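Local coordinates for ribosome-inactivating protein (Lychnis chalcedonica, PDB 2G5X) that is a plant toxin of the ribosome-inactivating protein family, named for its action against ribosomes and built as a single compact chain, at residues N86-Y92 against A112-T118; L122-A126 against A158-L162. Numbering follows the deposited sequence.

In the fold
Contacts 1 and 2 follow one another along the chain: contact 1 lays the loop 112-118 on the end of sheet strand 83-87, and contact 2 presses helix 119-126, which that loop leads into, against helix 154-173. Their centres are about 11 Å apart, lying about 15 and 13 Å from the centre of the chain, and they touch directly. Leu122 joins them, with its CD2 3.3 Å from Ala116 O and its CD1 3.6 Å from Ser117 O. Phe88 CZ also packs on Ala161 CB at 3.8 Å, so the ring that follows strand 83-87 reaches helix 154-173. Cys115 CB also lies 3.7 Å from Lys125 CG.

Contact 1 of 2, residues N86-Y92 against A112-T118; sequences NFFSDEY and ALPCAST
One carboxylate grips a serine twice: Asp90 OD1 accepts Ser117 N at 2.9 Å, while Asp90 OD2 accepts Ser117 OG at 2.8 Å. In this ribosome-inactivating protein the contact joins the end of sheet strand 83-87 to the loop before helix 119-126, for which Thr118 is the N-cap. Residues 86-88 are extended; 113-115 run the same way but kink at Pro114 (phi/psi -73/23). Ser89 and Ala116 have the nearest CA atoms, 4.9 Å apart. Two straight backbone bonds tie them, Leu113 N to Phe87 O and Ser89 N to Cys115 O, both 2.9 Å. After Phe88 the chain folds into a type I turn closed by Glu91 N on Phe88 O at 3.0 Å, which brings Asp90 (chi1 p) round to face Ser117. The Phe88 ring (chi1 m) lies beneath the loop, with Ser117 CA over its face 4.0 Å from the centroid and Cys115 SG oblique to it, 3.8 Å from CE2. Leu113 CD2 packs on Asn86 CB at 3.6 Å. Ala112 CB makes a CH-pi contact with Tyr92, 4.1 Å from the ring centroid. Glu91 is salt-bridged to Arg64 through OE1; a water donates to Glu91 OE2 at 2.5 Å and to Ser117 OG at 3.2 Å.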
ATOM      1  N   ASN A  86       5.311  14.516   0.525  1.00  7.23           N
ATOM      2  CA  ASN A  86       6.543  13.889   1.012  1.00  7.13           C
ATOM      3  C   ASN A  86       6.918  12.657   0.180  1.00  7.02           C
ATOM      4  O   ASN A  86       6.160  11.690   0.127  1.00  8.65           O
ATOM      5  CB  ASN A  86       6.365  13.451   2.470  1.00  7.35           C
ATOM      6  CG  ASN A  86       5.766  14.536   3.345  1.00  6.74           C
ATOM      7  OD1 ASN A  86       6.446  15.485   3.735  1.00  6.44           O
ATOM      8  ND2 ASN A  86       4.477  14.402   3.652  1.00  6.20           N
ATOM      9  N   PHE A  87       8.087  12.683  -0.454  1.00  6.66           N
ATOM     10  CA  PHE A  87       8.535  11.545  -1.259  1.00  5.18           C
ATOM     11  C   PHE A  87       9.692  10.795  -0.607  1.00  5.48           C
ATOM     12  O   PHE A  87      10.528  11.400   0.066  1.00  6.88           O
ATOM     13  CB  PHE A  87       8.988  12.005  -2.646  1.00  4.65           C
ATOM     14  CG  PHE A  87       7.876  12.512  -3.507  1.00  6.13           C
ATOM     15  CD1 PHE A  87       7.731  13.875  -3.753  1.00  6.91           C
ATOM     16  CD2 PHE A  87       6.958  11.625  -4.058  1.00  7.37           C
ATOM     17  CE1 PHE A  87       6.680  14.348  -4.542  1.00  8.29           C
ATOM     18  CE2 PHE A  87       5.905  12.086  -4.847  1.00  7.41           C
ATOM     19  CZ  PHE A  87       5.766  13.452  -5.089  1.00  7.45           C
ATOM     20  N   PHE A  88       9.737   9.479  -0.804  1.00  6.01           N
ATOM     21  CA  PHE A  88      10.828   8.682  -0.256  1.00  6.61           C
ATOM     22  C   PHE A  88      12.120   9.216  -0.877  1.00  7.89           C
ATOM     23  O   PHE A  88      12.106   9.756  -1.984  1.00  7.76           O
ATOM     24  CB  PHE A  88      10.633   7.194  -0.583  1.00  6.90           C
ATOM     25  CG  PHE A  88       9.595   6.516   0.273  1.00  7.03           C
ATOM     26  CD1 PHE A  88       8.518   5.848  -0.306  1.00  7.19           C
ATOM     27  CD2 PHE A  88       9.694   6.548   1.662  1.00  7.97           C
ATOM     28  CE1 PHE A  88       7.555   5.221   0.487  1.00  9.19           C
ATOM     29  CE2 PHE A  88       8.737   5.925   2.464  1.00  7.31           C
ATOM     30  CZ  PHE A  88       7.665   5.261   1.876  1.00 10.29           C
ATOM     31  N   SER A  89      13.230   9.070  -0.160  1.00  7.45           N
ATOM     32  CA  SER A  89      14.512   9.580  -0.627  1.00  8.97           C
ATOM     33  C   SER A  89      14.952   9.103  -2.006  1.00  8.58           C
ATOM     34  O   SER A  89      15.647   9.832  -2.712  1.00  8.67           O
ATOM     35  CB  SER A  89      15.607   9.257   0.393  1.00  8.49           C
ATOM     36  OG  SER A  89      15.815   7.860   0.494  1.00 11.21           O
ATOM     37  N   ASP A  90      14.555   7.891  -2.389  1.00  9.55           N
ATOM     38  CA  ASP A  90      14.946   7.341  -3.685  1.00  9.34           C
ATOM     39  C   ASP A  90      13.952   7.627  -4.807  1.00 10.56           C
ATOM     40  O   ASP A  90      14.164   7.226  -5.948  1.00  9.27           O
ATOM     41  CB  ASP A  90      15.200   5.829  -3.565  1.00  9.94           C
ATOM     42  CG  ASP A  90      13.976   5.057  -3.101  1.00 11.35           C
ATOM     43  OD1 ASP A  90      13.114   5.645  -2.419  1.00 10.33           O
ATOM     44  OD2 ASP A  90      13.891   3.848  -3.407  1.00 11.97           O
ATOM     45  N   GLU A  91      12.872   8.330  -4.477  1.00  8.86           N
ATOM     46  CA  GLU A  91      11.858   8.695  -5.462  1.00  8.58           C
ATOM     47  C   GLU A  91      11.791  10.219  -5.598  1.00  7.39           C
ATOM     48  O   GLU A  91      11.215  10.738  -6.557  1.00  7.46           O
ATOM     49  CB  GLU A  91      10.481   8.173  -5.034  1.00  8.75           C
ATOM     50  CG  GLU A  91      10.281   6.662  -5.143  1.00  9.22           C
ATOM     51  CD  GLU A  91      10.128   6.174  -6.578  1.00 11.97           C
ATOM     52  OE1 GLU A  91       9.982   7.013  -7.492  1.00 11.12           O
ATOM     53  OE2 GLU A  91      10.141   4.940  -6.788  1.00  9.98           O
ATOM     54  N   TYR A  92      12.395  10.926  -4.645  1.00  7.26           N
ATOM     55  CA  TYR A  92      12.377  12.392  -4.624  1.00  9.03           C
ATOM     56  C   TYR A  92      12.918  13.088  -5.876  1.00  9.44           C
ATOM     57  O   TYR A  92      12.267  13.980  -6.420  1.00  9.89           O
ATOM     58  CB  TYR A  92      13.135  12.912  -3.393  1.00  7.35           C
ATOM     59  CG  TYR A  92      13.065  14.414  -3.205  1.00  9.29           C
ATOM     60  CD1 TYR A  92      11.966  15.012  -2.588  1.00  9.17           C
ATOM     61  CD2 TYR A  92      14.096  15.239  -3.655  1.00 10.58           C
ATOM     62  CE1 TYR A  92      11.899  16.403  -2.421  1.00 13.13           C
ATOM     63  CE2 TYR A  92      14.037  16.623  -3.500  1.00 12.05           C
ATOM     64  CZ  TYR A  92      12.939  17.198  -2.883  1.00 13.07           C
ATOM     65  OH  TYR A  92      12.883  18.568  -2.735  1.00 15.62           O
ATOM     66  N   ALA A 112      12.764  15.781   1.273  1.00  9.30           N
ATOM     67  CA  ALA A 112      12.705  14.335   1.083  1.00  8.21           C
ATOM     68  C   ALA A 112      12.562  13.634   2.431  1.00  7.93           C
ATOM     69  O   ALA A 112      13.089  14.102   3.442  1.00  9.38           O
ATOM     70  CB  ALA A 112      13.965  13.846   0.376  1.00  9.16           C
ATOM     71  N   LEU A 113      11.849  12.512   2.438  1.00  8.29           N
ATOM     72  CA  LEU A 113      11.649  11.732   3.655  1.00  8.02           C
ATOM     73  C   LEU A 113      12.965  11.112   4.115  1.00  9.78           C
ATOM     74  O   LEU A 113      13.866  10.869   3.307  1.00  9.59           O
ATOM     75  CB  LEU A 113      10.618  10.627   3.413  1.00  7.95           C
ATOM     76  CG  LEU A 113       9.157  11.074   3.277  1.00  8.01           C
ATOM     77  CD1 LEU A 113       8.300   9.898   2.825  1.00  7.78           C
ATOM     78  CD2 LEU A 113       8.665  11.617   4.614  1.00  8.47           C
ATOM     79  N   PRO A 114      13.090  10.847   5.426  1.00  8.52           N
ATOM     80  CA  PRO A 114      14.291  10.255   6.024  1.00 11.35           C
ATOM     81  C   PRO A 114      14.521   8.768   5.748  1.00 11.53           C
ATOM     82  O   PRO A 114      15.210   8.096   6.516  1.00 14.16           O
ATOM     83  CB  PRO A 114      14.113  10.554   7.513  1.00 10.43           C
ATOM     84  CG  PRO A 114      12.630  10.483   7.686  1.00 12.55           C
ATOM     85  CD  PRO A 114      12.124  11.240   6.468  1.00  9.93           C
ATOM     86  N   CYS A 115      13.943   8.250   4.667  1.00 12.26           N
ATOM     87  CA  CYS A 115      14.139   6.847   4.306  1.00 10.65           C
ATOM     88  C   CYS A 115      13.753   6.579   2.851  1.00 11.09           C
ATOM     89  O   CYS A 115      13.114   7.414   2.207  1.00  8.72           O
ATOM     90  CB  CYS A 115      13.347   5.925   5.244  1.00 14.49           C
ATOM     91  SG  CYS A 115      11.562   5.853   4.973  1.00 15.30           S
ATOM     92  N   ALA A 116      14.162   5.419   2.337  1.00  9.32           N
ATOM     93  CA  ALA A 116      13.865   5.028   0.959  1.00  9.10           C
ATOM     94  C   ALA A 116      12.613   4.153   0.867  1.00 10.27           C
ATOM     95  O   ALA A 116      12.086   3.695   1.881  1.00 11.20           O
ATOM     96  CB  ALA A 116      15.060   4.300   0.355  1.00  9.79           C
ATOM     97  N   SER A 117      12.161   3.910  -0.363  1.00  9.41           N
ATOM     98  CA  SER A 117      10.954   3.126  -0.631  1.00  9.58           C
ATOM     99  C   SER A 117      11.105   1.606  -0.672  1.00  9.16           C
ATOM    100  O   SER A 117      10.108   0.882  -0.680  1.00  9.24           O
ATOM    101  CB  SER A 117      10.363   3.566  -1.967  1.00  9.81           C
ATOM    102  OG  SER A 117      11.202   3.137  -3.030  1.00 11.58           O
ATOM    103  N   THR A 118      12.339   1.122  -0.721  1.00  8.98           N
ATOM    104  CA  THR A 118      12.593  -0.314  -0.805  1.00  8.91           C
ATOM    105  C   THR A 118      12.277  -1.088   0.466  1.00  9.64           C
ATOM    106  O   THR A 118      12.324  -0.545   1.572  1.00  7.76           O
ATOM    107  CB  THR A 118      14.061  -0.588  -1.145  1.00  9.19           C
ATOM    108  OG1 THR A 118      14.894   0.068  -0.182  1.00  9.25           O
ATOM    109  CG2 THR A 118      14.397  -0.076  -2.544  1.00  9.73           C
TER
HETATM  110  O   HOH W   1      11.620   2.988  -6.222  1.00 34.67           O

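Contact 2 of 2, residues L122-A126 against A158-L162; sequences LQNKA and AKFAL
Ala158 opens the contact by pushing its methyl into the backbone of helix segment 122-126: its CB lies 3.4 Å from Leu122 O, 3.5 Å from Lys125 CB and 3.6 Å from Ala126 N. Its CA is also the nearest to the partner, 5.0 Å from that of Leu122. So small a side chain lets the two segments come close, with axes 8.7 Å apart and their N-to-C directions 133° apart (signed crossing -133°), about midway between perpendicular and antiparallel. Lys159 follows at the border, touching the partner through CG, 3.6 Å from Ala126 CB. Phe160 points another way. Segment 158-162 belongs to helix 154-173, the long helix of the ribosome-inactivating protein fold, which Phe160 packs against strand 58-64 and helix 137-145; helix 119-126 covers another flank. Ala161 turns back, its CB 4.0 Å from Leu122 CD2. Leu162 (chi1 m, chi2 t) then spreads its two methyls over the partner: CD2 lies 3.7 Å from Leu122 CB, and CD1 lies 3.9 Å from Ala126 CB and 4.0 Å from Gln123 N. No hydrogen bond crosses; the Lys125 amine leads away to a salt bridge with Asp121.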
ATOM      1  N   LEU A 122      13.326   0.117   4.236  1.00  8.51           N
ATOM      2  CA  LEU A 122      12.203   0.304   5.147  1.00  7.40           C
ATOM      3  C   LEU A 122      12.391  -0.533   6.409  1.00  7.81           C
ATOM      4  O   LEU A 122      12.171  -0.048   7.520  1.00  6.75           O
ATOM      5  CB  LEU A 122      10.881  -0.067   4.466  1.00  6.24           C
ATOM      6  CG  LEU A 122      10.359   0.930   3.426  1.00  7.52           C
ATOM      7  CD1 LEU A 122       9.116   0.358   2.755  1.00  7.62           C
ATOM      8  CD2 LEU A 122      10.032   2.266   4.098  1.00  9.04           C
ATOM      9  N   GLN A 123      12.804  -1.786   6.240  1.00  6.46           N
ATOM     10  CA  GLN A 123      13.020  -2.664   7.386  1.00  7.85           C
ATOM     11  C   GLN A 123      14.225  -2.202   8.211  1.00  7.71           C
ATOM     12  O   GLN A 123      14.210  -2.298   9.439  1.00  7.82           O
ATOM     13  CB  GLN A 123      13.205  -4.115   6.921  1.00  8.06           C
ATOM     14  CG  GLN A 123      11.966  -4.698   6.240  1.00  9.61           C
ATOM     15  CD  GLN A 123      12.205  -6.066   5.618  1.00 10.62           C
ATOM     16  OE1 GLN A 123      11.940  -7.104   6.230  1.00 10.91           O
ATOM     17  NE2 GLN A 123      12.714  -6.072   4.392  1.00 11.03           N
ATOM     18  N   ASN A 124      15.261  -1.696   7.542  1.00  7.29           N
ATOM     19  CA  ASN A 124      16.443  -1.216   8.252  1.00  9.50           C
ATOM     20  C   ASN A 124      16.109  -0.001   9.120  1.00  9.55           C
ATOM     21  O   ASN A 124      16.566   0.104  10.258  1.00  9.46           O
ATOM     22  CB  ASN A 124      17.566  -0.855   7.270  1.00 11.81           C
ATOM     23  CG  ASN A 124      18.216  -2.081   6.643  1.00 14.31           C
ATOM     24  OD1 ASN A 124      18.348  -3.122   7.283  1.00 17.66           O
ATOM     25  ND2 ASN A 124      18.645  -1.951   5.392  1.00 18.24           N
ATOM     26  N   LYS A 125      15.303   0.913   8.585  1.00  9.76           N
ATOM     27  CA  LYS A 125      14.915   2.112   9.328  1.00 10.39           C
ATOM     28  C   LYS A 125      13.927   1.806  10.451  1.00 10.28           C
ATOM     29  O   LYS A 125      14.024   2.372  11.543  1.00 12.63           O
ATOM     30  CB  LYS A 125      14.296   3.152   8.384  1.00 12.70           C
ATOM     31  CG  LYS A 125      15.263   4.230   7.905  1.00 17.18           C
ATOM     32  CD  LYS A 125      16.473   3.637   7.222  1.00 17.06           C
ATOM     33  CE  LYS A 125      17.440   4.726   6.786  1.00 18.76           C
ATOM     34  NZ  LYS A 125      18.643   4.145   6.145  1.00 18.63           N
ATOM     35  N   ALA A 126      12.973   0.921  10.179  1.00  8.44           N
ATOM     36  CA  ALA A 126      11.962   0.553  11.164  1.00  9.68           C
ATOM     37  C   ALA A 126      12.536  -0.324  12.269  1.00 10.49           C
ATOM     38  O   ALA A 126      12.024  -0.342  13.391  1.00 10.66           O
ATOM     39  CB  ALA A 126      10.811  -0.172  10.478  1.00  9.57           C
ATOM     40  N   ALA A 158       9.186   4.800   8.368  1.00  6.25           N
ATOM     41  CA  ALA A 158       9.362   3.440   7.855  1.00  7.39           C
ATOM     42  C   ALA A 158       8.318   2.457   8.384  1.00  7.92           C
ATOM     43  O   ALA A 158       7.810   1.621   7.637  1.00  7.63           O
ATOM     44  CB  ALA A 158      10.765   2.935   8.188  1.00  7.35           C
ATOM     45  N   LYS A 159       8.002   2.556   9.673  1.00  8.16           N
ATOM     46  CA  LYS A 159       7.023   1.662  10.281  1.00  8.13           C
ATOM     47  C   LYS A 159       5.638   1.902   9.695  1.00  7.41           C
ATOM     48  O   LYS A 159       4.930   0.955   9.349  1.00  5.73           O
ATOM     49  CB  LYS A 159       6.999   1.870  11.796  1.00 11.75           C
ATOM     50  CG  LYS A 159       8.219   1.338  12.514  1.00 18.91           C
ATOM     51  CD  LYS A 159       7.889   1.043  13.969  1.00 22.16           C
ATOM     52  CE  LYS A 159       6.610   0.244  14.105  1.00 23.66           C
ATOM     53  NZ  LYS A 159       6.508  -0.341  15.472  1.00 27.37           N
ATOM     54  N   PHE A 160       5.262   3.173   9.578  1.00  6.30           N
ATOM     55  CA  PHE A 160       3.969   3.546   9.014  1.00  5.27           C
ATOM     56  C   PHE A 160       3.859   3.028   7.578  1.00  6.33           C
ATOM     57  O   PHE A 160       2.827   2.492   7.175  1.00  5.88           O
ATOM     58  CB  PHE A 160       3.810   5.073   9.030  1.00  6.90           C
ATOM     59  CG  PHE A 160       2.640   5.571   8.227  1.00  6.27           C
ATOM     60  CD1 PHE A 160       1.339   5.279   8.614  1.00  7.23           C
ATOM     61  CD2 PHE A 160       2.843   6.315   7.068  1.00  7.01           C
ATOM     62  CE1 PHE A 160       0.251   5.717   7.857  1.00  8.52           C
ATOM     63  CE2 PHE A 160       1.760   6.758   6.303  1.00  8.37           C
ATOM     64  CZ  PHE A 160       0.464   6.457   6.700  1.00  6.53           C
ATOM     65  N   ALA A 161       4.930   3.187   6.810  1.00  5.53           N
ATOM     66  CA  ALA A 161       4.949   2.739   5.418  1.00  5.19           C
ATOM     67  C   ALA A 161       4.815   1.220   5.275  1.00  5.45           C
ATOM     68  O   ALA A 161       4.055   0.735   4.442  1.00  4.77           O
ATOM     69  CB  ALA A 161       6.232   3.211   4.740  1.00  5.39           C
ATOM     70  N   LEU A 162       5.556   0.470   6.085  1.00  6.41           N
ATOM     71  CA  LEU A 162       5.503  -0.987   6.013  1.00  6.33           C
ATOM     72  C   LEU A 162       4.131  -1.545   6.373  1.00  5.90           C
ATOM     73  O   LEU A 162       3.647  -2.474   5.727  1.00  5.31           O
ATOM     74  CB  LEU A 162       6.572  -1.600   6.920  1.00  6.45           C
ATOM     75  CG  LEU A 162       8.001  -1.535   6.382  1.00  9.09           C
ATOM     76  CD1 LEU A 162       8.981  -1.944   7.471  1.00  9.38           C
ATOM     77  CD2 LEU A 162       8.132  -2.447   5.167  1.00  9.99           C
TER